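Local coordinates for protein diaminopimelate decarboxylase (Methanocaldococcus jannaschii, PDB 1TWI) that catalyses the pyridoxal 5'-phosphate-dependent decarboxylation of meso-diaminopimelate to L-lysine, the last step of lysine biosynthesis, and works as a homodimer, at residues G12-F15 with D20-E23; V64-K69 with S294-A299; G187-A192 with M229-E234; K52-E57 with E283-I288; M328-Y333 with D362-D367. All coordinates share one frame; numbering follows the deposited sequence.

Contact 1. Residues G12-F15 with D20-E23; sequences GRFF and DAIE
Asp20 meets both Arg13 and Phe15. Its OD2, at the edge of the guanidinium and in its plane, accepts through the syn lone pair a nearly straight bond from Arg13 NE (2.7 Å, N-H...O 167°). Arg13 NH2 adds weak bonds to both carboxylate oxygens, and the two planes stand 45° apart, a salt bridge led by a single strong bond. Asp20 CA lies over one face of the Phe15 ring, 4.0 Å from its centroid, a CH-pi contact. Phe15 and Asp20 form an antiparallel non-hydrogen-bonded pair, joining strand 19-20 to strand 13-16 at one side of the three-stranded sheet, and Asp20 also N-caps helix 21-28: with CG anti to the backbone N (chi1 -175°), its OD1 accepts from Glu23 N at 2.9 Å. The carboxylate thus ties strand 13-16 to the first turn of the helix. Ala21 N donates to Phe14 O (2.9 Å), while Ala21 CB packs 3.8 Å from Phe14 CD2. Ile22 lays CD1 over a face of the Arg13 guanidinium, and its N donates to a water that in turn donates to Phe14 O. Glu23 brings CG to 4.0 Å from Arg13 NH2, at the guanidinium edge.

Contact 2. Residues V64-K69 with S294-A299; sequences VAYAYK and SLVATA. With PLP (pyridoxal-5'-phosphate), chain E.
The Tyr66 side chain runs obliquely across Leu295 and at about a right angle to Val296, so that one aromatic residue serves two successive aliphatic ones. Leu295 CD1 is lodged near the root of the tyrosine, 3.6 Å from Tyr66 CD1 and also close to Tyr66 CB. Farther out, both methyls of Val296 gather at the phenol end: CG1 lies 3.8 Å from Tyr66 CE1, and CG2 lies 3.6 Å from Tyr66 OH. A chi1 of 167°, which sets CG beside the carbonyl carbon, extends the Tyr66 ring from the strand to these residues, and its hydroxyl is hydrogen-bonded to Asn71 O, which gives the polar end a partner within an otherwise apolar contact. Val64 and Leu295 approach tip to tip, Val64 CG1 reaching Leu295 CD1 at 4.0 Å.

The same strand serves the cofactor: Ala67 CB packs 3.5 Å from PLP C5A. Lys69, the residue that carries the cofactor as an internal aldimine, is not joined to it here; its bent chain runs over one face of the pyridine ring, with Lys69 NZ 3.2 Å from PLP C3 and in a salt bridge with Asp88. Strand 62-67 runs between strands 86-89 and 286-289 of the parallel barrel sheet, and helix 293-296 follows the latter, where Leu295 also packs on Tyr47 of helix 37-58.

Contact 3. Residues G187-A192 with M229-E234; sequences GIAMKA and MDFVVE
Phe231 has its CG trans to the main-chain nitrogen (chi1 -175°), which extends the ring from helix 219-237 to the start of helix 188-198, where its CZ packs 3.8 Å from Ala189 CB. Met190 has the same first torsion, but its chain then bends at both chi2 and chi3, carrying the terminal methyl across to Glu234. There, Met190 CE comes to 3.5 Å from Glu234 CG, touching the aliphatic part of an extended glutamate that it meets obliquely; the carboxylate oxygen OE1 is only slightly farther from the methyl. The methyl also lies 4.2 Å from Phe231 CE1, and Met190 N approaches the edge of the ring, near its plane, at CZ. The two short helical segments are 11.6 Å apart at closest approach, with a crossing angle of -47°, a separation spanned by the aromatic ring and the long methionine. Both helices pack on the outside of the parallel-stranded TIM-type barrel: Ala189 and Phe231 each touch Ile159 of strand 153-160, and Phe231 also packs on Val184. No hydrogen bond links the two segments, so they are held together by apolar packing, to which Glu234 contributes its CG methylene, with the carboxylate oxygen OE1 close beside the methionine methyl.

Contact 4. Residues K52-E57 with E283-I288; sequences KRWEEE and EMPNLI
An aromatic side chain docks here onto the entrance of a barrel strand: Trp54, on the outer helix 37-58, meets the residues leading into strand 286-289 and the strand's own start. A chi1 of -173° sends the indole off the helix toward the strand. Its NE1 donates to Pro285 O at 2.8 Å; the oxygen lies in the ring plane and the nitrogen in the carbonyl plane, although the N-H...O angle is bent to 141°. This bond occupies the indole's polar atom within a buried contact and restrains the rotation of the ring. In the TIM-type barrel, Trp54 thereby joins the helix preceding strand 62-67 to that strand's parallel neighbour, 286-289. Over one face of the five-membered ring sits Leu287 CB, a CH-pi contact 3.7 Å from its centroid. At the other end of the indole, Met284 SD lies 3.8 Å from Trp54 CH2, an oblique Met-aromatic contact, and Pro285 CD packs near CZ2. Met275 of helix 264-276 touches both Trp54 and Pro285.

Contact 5. Residues M328-Y333 with D362-D367; sequences MRPAMY and DVFGRD
Apolar packing joins Pro330 to Phe364: Pro330 CG lies 4.1 Å from Phe364 CD1, the two side chains meeting at a slant. The phenylalanine CB points away from the helix, but with CG beside the backbone N (chi1 -71°) its CD1 still reaches the proline; farther on, the ring packs on Ile320 of strand 316-320.

Contacts between side chain and backbone make up the rest. Pro330 CB sits 3.5 Å from Val363 O, and Ala331 CB lies 4.4 Å from Asp362 N, so Pro330 and Ala331 of the short helix rest on the main chain of the opposing segment.

That segment enters strand 363-371, in which Phe364 and Gly365 both face Ile353 as a classic beta bulge.

Polar interactions are directed outward from the contact. Asp362 accepts from Met324 N and Leu357 N, and its OD2 forms a salt bridge with Lys179 of the second subunit. Arg329 and Tyr333, on the same short helix as Pro330, belong to the pocket that holds the lysine product; Arg329 also makes a cation-pi contact with Tyr255.

No hydrogen bond crosses between the two segments. The helix bearing these two pocket residues therefore rests on segment 362-367 by van der Waals contact, part of it against backbone atoms, while the charge of Asp362 is probably stabilised by the two backbone N-H groups and balanced by Lys179 of the second subunit.

Contacts 2 and 4 lie on the same barrel sheet, whose strands 62-67 and 286-289 are neighbours, and touch where Ala65 CB packs 4.0 Å from Ile288 CG2; their segments alternate along the chain. Contact 3 is nested within the loops that both close and meets contact 4 through Met229 CE and Met284 CE, 3.9 Å apart. Contact 2 borders the cofactor directly, whereas in contact 4 the side chain of Leu287 stays about 13 Å from it. Contact 5 includes the segment that carries Arg329 and Tyr333 of the lysine pocket, its nearest atoms about 7 Å from contact 2. Contact 1 lies away from these sites, and its centre is about 54 Å from that of contact 3.

Contact 1. Residues G12-F15 with D20-E23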
# COMPACT_ATOMS: atom_id res chain seq x y z
N GLY A 12 -22.58 -21.82 18.13
CA GLY A 12 -21.88 -20.70 18.72
C GLY A 12 -20.50 -20.34 18.16
O GLY A 12 -19.77 -19.61 18.82
N ARG A 13 -20.16 -20.89 17.00
CA ARG A 13 -18.89 -20.61 16.33
C ARG A 13 -19.09 -20.27 14.86
O ARG A 13 -20.08 -20.68 14.23
CB ARG A 13 -17.92 -21.80 16.45
CG ARG A 13 -17.59 -22.09 17.89
CD ARG A 13 -17.12 -23.53 18.09
NE ARG A 13 -15.75 -23.76 17.62
CZ ARG A 13 -14.63 -23.50 18.30
NH1 ARG A 13 -14.67 -22.98 19.53
NH2 ARG A 13 -13.45 -23.80 17.76
N PHE A 14 -18.13 -19.54 14.31
CA PHE A 14 -18.20 -19.15 12.90
C PHE A 14 -17.60 -20.23 11.99
O PHE A 14 -16.50 -20.74 12.26
CB PHE A 14 -17.44 -17.81 12.72
CG PHE A 14 -17.48 -17.25 11.30
CD1 PHE A 14 -18.68 -16.97 10.67
CD2 PHE A 14 -16.28 -16.89 10.64
CE1 PHE A 14 -18.71 -16.32 9.37
CE2 PHE A 14 -16.30 -16.26 9.36
CZ PHE A 14 -17.53 -15.98 8.74
N PHE A 15 -18.28 -20.53 10.89
CA PHE A 15 -17.83 -21.53 9.89
C PHE A 15 -17.73 -20.95 8.47
O PHE A 15 -18.56 -20.11 8.11
CB PHE A 15 -18.80 -22.74 9.84
CG PHE A 15 -18.64 -23.70 11.06
CD1 PHE A 15 -19.12 -23.34 12.31
CD2 PHE A 15 -17.98 -24.91 10.92
CE1 PHE A 15 -18.95 -24.20 13.43
CE2 PHE A 15 -17.79 -25.79 12.02
CZ PHE A 15 -18.28 -25.44 13.27
N ASP A 20 -14.56 -24.93 10.71
CA ASP A 20 -14.54 -24.07 11.91
C ASP A 20 -13.44 -22.96 11.76
O ASP A 20 -12.26 -23.28 11.67
CB ASP A 20 -14.22 -24.99 13.09
CG ASP A 20 -14.28 -24.32 14.41
OD1 ASP A 20 -13.50 -23.38 14.65
OD2 ASP A 20 -15.11 -24.77 15.23
N ALA A 21 -13.80 -21.68 11.76
CA ALA A 21 -12.80 -20.65 11.51
C ALA A 21 -11.72 -20.55 12.56
O ALA A 21 -10.54 -20.31 12.22
CB ALA A 21 -13.45 -19.29 11.36
N ILE A 22 -12.13 -20.71 13.82
CA ILE A 22 -11.15 -20.66 14.92
C ILE A 22 -10.15 -21.80 14.76
O ILE A 22 -8.95 -21.61 15.00
CB ILE A 22 -11.86 -20.74 16.30
CG1 ILE A 22 -12.65 -19.44 16.53
CG2 ILE A 22 -10.80 -20.83 17.44
CD1 ILE A 22 -13.63 -19.55 17.68
N GLU A 23 -10.62 -22.98 14.38
CA GLU A 23 -9.71 -24.12 14.16
C GLU A 23 -8.79 -23.84 12.98
O GLU A 23 -7.65 -24.29 12.98
CB GLU A 23 -10.48 -25.42 13.94
CG GLU A 23 -11.18 -25.89 15.23
CD GLU A 23 -11.81 -27.26 15.09
OE1 GLU A 23 -11.81 -27.83 13.95
OE2 GLU A 23 -12.30 -27.77 16.11
O HOH W 1 -15.07 -20.81 14.62

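Contact 2. Residues V64-K69 with S294-A299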
# COMPACT_ATOMS: atom_id res chain seq x y z
N VAL A 64 -16.35 -13.56 -19.66
CA VAL A 64 -16.04 -12.90 -18.40
C VAL A 64 -14.50 -12.80 -18.35
O VAL A 64 -13.79 -13.82 -18.30
CB VAL A 64 -16.52 -13.74 -17.20
CG1 VAL A 64 -16.17 -13.04 -15.88
CG2 VAL A 64 -18.03 -13.99 -17.32
N ALA A 65 -13.96 -11.59 -18.43
CA ALA A 65 -12.51 -11.46 -18.34
C ALA A 65 -12.21 -10.98 -16.91
O ALA A 65 -12.21 -9.75 -16.61
CB ALA A 65 -11.98 -10.45 -19.38
N TYR A 66 -11.96 -11.95 -16.03
CA TYR A 66 -11.71 -11.62 -14.62
C TYR A 66 -10.57 -10.63 -14.45
O TYR A 66 -9.51 -10.81 -15.00
CB TYR A 66 -11.48 -12.93 -13.83
CG TYR A 66 -10.93 -12.72 -12.46
CD1 TYR A 66 -11.64 -12.00 -11.50
CD2 TYR A 66 -9.66 -13.21 -12.14
CE1 TYR A 66 -11.11 -11.77 -10.23
CE2 TYR A 66 -9.11 -12.99 -10.87
CZ TYR A 66 -9.83 -12.27 -9.92
OH TYR A 66 -9.24 -12.00 -8.71
N ALA A 67 -10.80 -9.56 -13.70
CA ALA A 67 -9.75 -8.57 -13.55
C ALA A 67 -8.71 -9.06 -12.51
O ALA A 67 -8.96 -9.01 -11.27
CB ALA A 67 -10.33 -7.26 -13.10
N TYR A 68 -7.57 -9.52 -13.03
CA TYR A 68 -6.49 -10.05 -12.19
C TYR A 68 -6.02 -9.11 -11.13
O TYR A 68 -5.59 -9.55 -10.07
CB TYR A 68 -5.27 -10.45 -13.05
CG TYR A 68 -5.35 -11.88 -13.55
CD1 TYR A 68 -6.60 -12.46 -13.82
CD2 TYR A 68 -4.18 -12.65 -13.74
CE1 TYR A 68 -6.69 -13.81 -14.29
CE2 TYR A 68 -4.24 -13.99 -14.20
CZ TYR A 68 -5.48 -14.55 -14.48
OH TYR A 68 -5.55 -15.82 -15.01
N LYS A 69 -6.17 -7.81 -11.35
CA LYS A 69 -5.64 -6.87 -10.36
C LYS A 69 -6.32 -7.07 -9.01
O LYS A 69 -5.77 -6.68 -7.99
CB LYS A 69 -5.76 -5.42 -10.81
CG LYS A 69 -7.18 -4.83 -10.86
CD LYS A 69 -7.36 -3.97 -12.15
CE LYS A 69 -7.87 -4.92 -13.28
NZ LYS A 69 -7.96 -4.39 -14.63
N SER A 294 -16.46 -8.06 -7.89
CA SER A 294 -17.67 -8.88 -7.82
C SER A 294 -17.51 -10.39 -8.06
O SER A 294 -18.50 -11.16 -7.95
CB SER A 294 -18.79 -8.28 -8.72
OG SER A 294 -18.38 -8.19 -10.06
N LEU A 295 -16.30 -10.84 -8.44
CA LEU A 295 -16.10 -12.29 -8.50
C LEU A 295 -15.43 -12.81 -7.24
O LEU A 295 -15.71 -13.94 -6.83
CB LEU A 295 -15.20 -12.75 -9.65
CG LEU A 295 -15.92 -12.67 -11.00
CD1 LEU A 295 -14.97 -13.11 -12.06
CD2 LEU A 295 -17.19 -13.55 -10.97
N VAL A 296 -14.52 -12.05 -6.64
CA VAL A 296 -13.80 -12.61 -5.51
C VAL A 296 -13.92 -11.97 -4.14
O VAL A 296 -13.59 -12.62 -3.15
CB VAL A 296 -12.26 -12.74 -5.86
CG1 VAL A 296 -12.10 -13.65 -7.12
CG2 VAL A 296 -11.62 -11.32 -6.16
N ALA A 297 -14.38 -10.73 -4.05
CA ALA A 297 -14.40 -10.07 -2.76
C ALA A 297 -15.12 -10.81 -1.66
O ALA A 297 -14.55 -10.98 -0.57
CB ALA A 297 -15.04 -8.62 -2.90
N THR A 298 -16.36 -11.22 -1.92
CA THR A 298 -17.16 -11.88 -0.87
C THR A 298 -16.67 -13.30 -0.53
O THR A 298 -17.18 -13.91 0.40
CB THR A 298 -18.67 -12.00 -1.30
OG1 THR A 298 -18.76 -12.71 -2.51
CG2 THR A 298 -19.28 -10.61 -1.49
N ALA A 299 -15.71 -13.83 -1.29
CA ALA A 299 -15.19 -15.16 -1.00
C ALA A 299 -14.04 -15.11 0.04
O ALA A 299 -13.62 -16.17 0.55
CB ALA A 299 -14.65 -15.83 -2.32
N1 PLP E . -11.35 -3.30 -15.89
C2 PLP E . -10.45 -2.26 -15.72
C2A PLP E . -9.93 -1.59 -17.01
C3 PLP E . -10.08 -1.94 -14.42
O3 PLP E . -9.20 -0.92 -14.29
C4 PLP E . -10.59 -2.56 -13.31
C4A PLP E . -10.10 -2.10 -11.89
O4A PLP E . -9.13 -1.42 -11.86
C5 PLP E . -11.51 -3.61 -13.47
C6 PLP E . -11.87 -3.94 -14.77
C5A PLP E . -12.18 -4.41 -12.36
O4P PLP E . -12.94 -3.56 -11.46
P PLP E . -13.83 -4.18 -10.31
O1P PLP E . -14.39 -2.99 -9.64
O2P PLP E . -12.88 -4.93 -9.42
O3P PLP E . -14.86 -5.02 -10.92

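Contact 3. Residues G187-A192 with M229-E234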
# COMPACT_ATOMS: atom_id res chain seq x y z
N GLY A 187 -13.03 13.72 -30.59
CA GLY A 187 -12.62 13.06 -31.83
C GLY A 187 -11.37 12.18 -31.77
O GLY A 187 -10.97 11.58 -32.79
N ILE A 188 -10.75 12.10 -30.59
CA ILE A 188 -9.54 11.29 -30.44
C ILE A 188 -9.77 9.81 -30.67
O ILE A 188 -9.01 9.15 -31.37
CB ILE A 188 -8.91 11.53 -29.04
CG1 ILE A 188 -8.43 12.97 -28.98
CG2 ILE A 188 -7.72 10.52 -28.77
CD1 ILE A 188 -7.83 13.32 -27.63
N ALA A 189 -10.83 9.27 -30.10
CA ALA A 189 -11.05 7.85 -30.29
C ALA A 189 -11.28 7.51 -31.80
O ALA A 189 -10.76 6.50 -32.32
CB ALA A 189 -12.28 7.36 -29.38
N MET A 190 -12.04 8.33 -32.51
CA MET A 190 -12.26 8.06 -33.94
C MET A 190 -10.92 8.19 -34.71
O MET A 190 -10.61 7.41 -35.62
CB MET A 190 -13.29 9.03 -34.52
CG MET A 190 -13.53 8.86 -36.05
SD MET A 190 -14.35 7.33 -36.46
CE MET A 190 -16.15 7.60 -35.82
N LYS A 191 -10.13 9.21 -34.36
CA LYS A 191 -8.82 9.38 -35.03
C LYS A 191 -7.92 8.13 -34.82
O LYS A 191 -7.31 7.62 -35.77
CB LYS A 191 -8.13 10.62 -34.47
CG LYS A 191 -6.74 10.94 -35.04
CD LYS A 191 -6.27 12.22 -34.30
CE LYS A 191 -4.76 12.21 -34.05
NZ LYS A 191 -3.94 12.67 -35.19
N ALA A 192 -7.89 7.62 -33.59
CA ALA A 192 -7.06 6.45 -33.30
C ALA A 192 -7.52 5.23 -34.11
O ALA A 192 -6.70 4.49 -34.68
CB ALA A 192 -7.08 6.12 -31.77
N MET A 229 -22.41 2.27 -27.13
CA MET A 229 -23.10 1.84 -28.33
C MET A 229 -23.32 3.01 -29.32
O MET A 229 -23.27 2.80 -30.55
CB MET A 229 -24.44 1.14 -27.96
CG MET A 229 -24.25 -0.25 -27.28
SD MET A 229 -23.21 -1.42 -28.24
CE MET A 229 -24.40 -2.02 -29.50
N ASP A 230 -23.58 4.21 -28.80
CA ASP A 230 -23.73 5.36 -29.68
C ASP A 230 -22.43 5.50 -30.49
O ASP A 230 -22.45 5.87 -31.67
CB ASP A 230 -23.92 6.67 -28.91
CG ASP A 230 -25.34 6.82 -28.30
OD1 ASP A 230 -26.25 6.04 -28.62
OD2 ASP A 230 -25.50 7.76 -27.52
N PHE A 231 -21.30 5.25 -29.85
CA PHE A 231 -20.02 5.38 -30.58
C PHE A 231 -19.88 4.24 -31.62
O PHE A 231 -19.30 4.45 -32.70
CB PHE A 231 -18.82 5.43 -29.60
CG PHE A 231 -17.49 5.69 -30.29
CD1 PHE A 231 -17.26 6.90 -30.92
CD2 PHE A 231 -16.52 4.69 -30.35
CE1 PHE A 231 -16.05 7.15 -31.64
CE2 PHE A 231 -15.28 4.91 -31.07
CZ PHE A 231 -15.08 6.16 -31.70
N VAL A 232 -20.38 3.06 -31.30
CA VAL A 232 -20.32 1.95 -32.27
C VAL A 232 -21.16 2.36 -33.50
O VAL A 232 -20.79 2.06 -34.65
CB VAL A 232 -20.81 0.59 -31.62
CG1 VAL A 232 -20.80 -0.52 -32.63
CG2 VAL A 232 -19.78 0.16 -30.48
N VAL A 233 -22.27 3.06 -33.26
CA VAL A 233 -23.09 3.54 -34.39
C VAL A 233 -22.27 4.57 -35.18
O VAL A 233 -22.19 4.49 -36.42
CB VAL A 233 -24.43 4.21 -33.92
CG1 VAL A 233 -25.15 4.86 -35.14
CG2 VAL A 233 -25.35 3.15 -33.30
N GLU A 234 -21.66 5.53 -34.49
CA GLU A 234 -20.80 6.51 -35.17
C GLU A 234 -19.71 5.83 -36.04
O GLU A 234 -19.43 6.26 -37.18
CB GLU A 234 -20.16 7.46 -34.16
CG GLU A 234 -19.34 8.61 -34.79
CD GLU A 234 -18.69 9.55 -33.74
OE1 GLU A 234 -17.87 10.43 -34.14
OE2 GLU A 234 -18.98 9.43 -32.52

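Contact 4. Residues K52-E57 with E283-I288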
# COMPACT_ATOMS: atom_id res chain seq x y z
N LYS A 52 -26.20 -15.33 -19.92
CA LYS A 52 -26.27 -16.30 -21.02
C LYS A 52 -27.31 -15.88 -22.07
O LYS A 52 -27.28 -16.33 -23.20
CB LYS A 52 -26.60 -17.70 -20.49
CG LYS A 52 -27.95 -17.78 -19.81
CD LYS A 52 -28.19 -19.23 -19.41
CE LYS A 52 -29.29 -19.39 -18.39
NZ LYS A 52 -29.12 -20.77 -17.75
N ARG A 53 -28.24 -15.06 -21.66
CA ARG A 53 -29.21 -14.54 -22.59
C ARG A 53 -28.50 -13.87 -23.81
O ARG A 53 -29.00 -13.90 -24.94
CB ARG A 53 -30.07 -13.50 -21.86
CG ARG A 53 -31.01 -12.77 -22.75
CD ARG A 53 -31.87 -11.79 -21.98
NE ARG A 53 -32.65 -10.98 -22.91
CZ ARG A 53 -33.04 -9.74 -22.63
NH1 ARG A 53 -32.73 -9.22 -21.45
NH2 ARG A 53 -33.70 -9.03 -23.52
N TRP A 54 -27.36 -13.22 -23.58
CA TRP A 54 -26.66 -12.57 -24.70
C TRP A 54 -26.38 -13.57 -25.82
O TRP A 54 -26.73 -13.34 -26.99
CB TRP A 54 -25.31 -11.95 -24.25
CG TRP A 54 -24.72 -11.16 -25.38
CD1 TRP A 54 -23.56 -11.43 -26.09
CD2 TRP A 54 -25.25 -9.97 -25.92
NE1 TRP A 54 -23.35 -10.43 -27.04
CE2 TRP A 54 -24.38 -9.53 -26.94
CE3 TRP A 54 -26.40 -9.20 -25.62
CZ2 TRP A 54 -24.63 -8.36 -27.67
CZ3 TRP A 54 -26.64 -8.05 -26.35
CH2 TRP A 54 -25.76 -7.63 -27.36
N GLU A 55 -25.74 -14.68 -25.47
CA GLU A 55 -25.41 -15.72 -26.47
C GLU A 55 -26.68 -16.34 -27.04
O GLU A 55 -26.75 -16.62 -28.22
CB GLU A 55 -24.55 -16.86 -25.85
CG GLU A 55 -24.62 -18.28 -26.58
CD GLU A 55 -25.14 -19.52 -25.69
OE1 GLU A 55 -26.19 -20.16 -26.03
OE2 GLU A 55 -24.50 -19.88 -24.67
N GLU A 56 -27.68 -16.54 -26.18
CA GLU A 56 -28.94 -17.14 -26.61
C GLU A 56 -29.65 -16.32 -27.66
O GLU A 56 -30.18 -16.85 -28.63
CB GLU A 56 -29.90 -17.29 -25.42
CG GLU A 56 -29.42 -18.30 -24.39
CD GLU A 56 -30.25 -18.30 -23.12
OE1 GLU A 56 -31.10 -17.39 -22.93
OE2 GLU A 56 -30.01 -19.23 -22.30
N GLU A 57 -29.68 -15.02 -27.45
CA GLU A 57 -30.40 -14.17 -28.39
C GLU A 57 -29.66 -13.61 -29.58
O GLU A 57 -30.31 -13.31 -30.57
CB GLU A 57 -31.05 -13.02 -27.63
CG GLU A 57 -32.50 -13.35 -27.14
CD GLU A 57 -33.09 -12.21 -26.34
OE1 GLU A 57 -32.98 -11.07 -26.83
OE2 GLU A 57 -33.65 -12.44 -25.22
N GLU A 283 -24.46 -4.69 -36.25
CA GLU A 283 -24.57 -6.08 -35.86
C GLU A 283 -24.22 -6.22 -34.40
O GLU A 283 -23.32 -5.57 -33.91
CB GLU A 283 -23.64 -6.92 -36.72
CG GLU A 283 -24.00 -6.78 -38.20
CD GLU A 283 -23.10 -7.61 -39.08
OE1 GLU A 283 -22.92 -7.22 -40.27
OE2 GLU A 283 -22.59 -8.64 -38.57
N MET A 284 -24.95 -7.06 -33.68
CA MET A 284 -24.65 -7.24 -32.28
C MET A 284 -23.28 -7.89 -32.14
O MET A 284 -22.97 -8.86 -32.81
CB MET A 284 -25.73 -8.04 -31.58
CG MET A 284 -27.05 -7.26 -31.51
SD MET A 284 -27.05 -5.85 -30.40
CE MET A 284 -26.53 -4.54 -31.49
N PRO A 285 -22.45 -7.35 -31.22
CA PRO A 285 -21.09 -7.90 -31.01
C PRO A 285 -20.96 -8.98 -29.93
O PRO A 285 -21.94 -9.31 -29.23
CB PRO A 285 -20.30 -6.65 -30.62
CG PRO A 285 -21.33 -5.93 -29.67
CD PRO A 285 -22.67 -6.09 -30.46
N ASN A 286 -19.75 -9.55 -29.82
CA ASN A 286 -19.50 -10.42 -28.67
C ASN A 286 -19.48 -9.44 -27.51
O ASN A 286 -19.11 -8.29 -27.69
CB ASN A 286 -18.14 -11.09 -28.78
CG ASN A 286 -18.05 -11.92 -30.01
OD1 ASN A 286 -18.85 -12.85 -30.20
ND2 ASN A 286 -17.10 -11.59 -30.88
N LEU A 287 -19.88 -9.88 -26.32
CA LEU A 287 -19.92 -9.00 -25.18
C LEU A 287 -18.90 -9.46 -24.14
O LEU A 287 -18.84 -10.65 -23.83
CB LEU A 287 -21.36 -9.03 -24.54
CG LEU A 287 -21.54 -8.33 -23.17
CD1 LEU A 287 -21.17 -6.85 -23.29
CD2 LEU A 287 -23.01 -8.45 -22.64
N ILE A 288 -18.08 -8.54 -23.62
CA ILE A 288 -17.09 -8.93 -22.60
C ILE A 288 -17.26 -8.03 -21.39
O ILE A 288 -17.51 -6.81 -21.57
CB ILE A 288 -15.63 -8.67 -23.12
CG1 ILE A 288 -15.40 -9.48 -24.40
CG2 ILE A 288 -14.61 -9.05 -22.05
CD1 ILE A 288 -14.08 -9.09 -25.20

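Contact 5. Residues M328-Y333 with D362-D367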
# COMPACT_ATOMS: atom_id res chain seq x y z
N MET A 328 -4.97 -3.50 3.09
CA MET A 328 -4.88 -2.05 3.09
C MET A 328 -6.15 -1.23 2.91
O MET A 328 -6.08 0.01 3.02
CB MET A 328 -3.92 -1.62 1.97
CG MET A 328 -2.47 -2.10 2.17
SD MET A 328 -1.66 -0.97 3.35
CE MET A 328 -1.29 0.36 2.14
N ARG A 329 -7.29 -1.87 2.65
CA ARG A 329 -8.48 -1.05 2.33
C ARG A 329 -8.93 -0.04 3.37
O ARG A 329 -9.15 1.13 3.04
CB ARG A 329 -9.70 -1.90 1.91
CG ARG A 329 -9.54 -2.75 0.66
CD ARG A 329 -10.97 -3.24 0.26
NE ARG A 329 -11.74 -2.17 -0.36
CZ ARG A 329 -12.93 -1.71 0.04
NH1 ARG A 329 -13.59 -2.17 1.08
NH2 ARG A 329 -13.47 -0.73 -0.68
N PRO A 330 -9.09 -0.46 4.63
CA PRO A 330 -9.51 0.54 5.63
C PRO A 330 -8.49 1.68 5.82
O PRO A 330 -8.88 2.86 5.83
CB PRO A 330 -9.71 -0.27 6.91
CG PRO A 330 -10.08 -1.69 6.39
CD PRO A 330 -9.07 -1.82 5.21
N ALA A 331 -7.21 1.34 5.98
CA ALA A 331 -6.20 2.39 6.16
C ALA A 331 -6.09 3.38 5.00
O ALA A 331 -5.94 4.60 5.19
CB ALA A 331 -4.84 1.75 6.47
N MET A 332 -6.21 2.86 3.79
CA MET A 332 -6.09 3.65 2.60
C MET A 332 -7.34 4.44 2.16
O MET A 332 -7.21 5.56 1.66
CB MET A 332 -5.69 2.70 1.48
CG MET A 332 -5.20 3.33 0.26
SD MET A 332 -4.17 2.06 -0.54
CE MET A 332 -3.96 2.95 -2.11
N TYR A 333 -8.52 3.85 2.35
CA TYR A 333 -9.73 4.49 1.86
C TYR A 333 -10.78 4.73 2.92
O TYR A 333 -11.85 5.22 2.61
CB TYR A 333 -10.38 3.60 0.76
CG TYR A 333 -9.48 3.10 -0.38
CD1 TYR A 333 -9.15 3.92 -1.48
CD2 TYR A 333 -8.96 1.80 -0.37
CE1 TYR A 333 -8.31 3.45 -2.53
CE2 TYR A 333 -8.12 1.32 -1.43
CZ TYR A 333 -7.81 2.15 -2.49
OH TYR A 333 -7.01 1.69 -3.54
N ASP A 362 -3.94 2.59 10.74
CA ASP A 362 -3.99 1.13 10.80
C ASP A 362 -5.08 0.72 11.84
O ASP A 362 -4.80 0.24 12.94
CB ASP A 362 -2.61 0.51 11.16
CG ASP A 362 -2.70 -1.00 11.44
OD1 ASP A 362 -3.37 -1.72 10.68
OD2 ASP A 362 -2.11 -1.46 12.43
N VAL A 363 -6.33 0.89 11.42
CA VAL A 363 -7.50 0.61 12.23
C VAL A 363 -8.48 -0.06 11.25
O VAL A 363 -8.77 0.49 10.17
CB VAL A 363 -8.11 1.95 12.75
CG1 VAL A 363 -9.50 1.72 13.38
CG2 VAL A 363 -7.15 2.61 13.78
N PHE A 364 -8.98 -1.23 11.60
CA PHE A 364 -9.91 -1.93 10.70
C PHE A 364 -11.38 -1.48 10.86
O PHE A 364 -12.18 -1.64 9.95
CB PHE A 364 -9.84 -3.45 10.94
CG PHE A 364 -8.56 -4.07 10.44
CD1 PHE A 364 -8.34 -4.26 9.07
CD2 PHE A 364 -7.54 -4.42 11.34
CE1 PHE A 364 -7.11 -4.79 8.60
CE2 PHE A 364 -6.33 -4.94 10.89
CZ PHE A 364 -6.11 -5.13 9.51
N GLY A 365 -11.74 -0.95 12.02
CA GLY A 365 -13.12 -0.53 12.20
C GLY A 365 -13.25 0.19 13.53
O GLY A 365 -12.51 -0.08 14.49
N ARG A 366 -14.20 1.12 13.61
CA ARG A 366 -14.41 1.90 14.83
C ARG A 366 -15.87 1.76 15.34
O ARG A 366 -16.82 1.62 14.54
CB ARG A 366 -14.11 3.38 14.51
CG ARG A 366 -12.67 3.69 14.14
CD ARG A 366 -12.54 5.15 13.69
NE ARG A 366 -11.14 5.61 13.62
CZ ARG A 366 -10.28 5.33 12.63
NH1 ARG A 366 -10.65 4.58 11.59
NH2 ARG A 366 -9.04 5.83 12.66
N ASP A 367 -16.02 1.77 16.66
CA ASP A 367 -17.34 1.69 17.25
C ASP A 367 -18.15 0.54 16.71
O ASP A 367 -19.28 0.73 16.30
CB ASP A 367 -18.05 3.02 17.01
CG ASP A 367 -17.25 4.19 17.57
OD1 ASP A 367 -17.26 5.27 16.95
OD2 ASP A 367 -16.58 4.05 18.62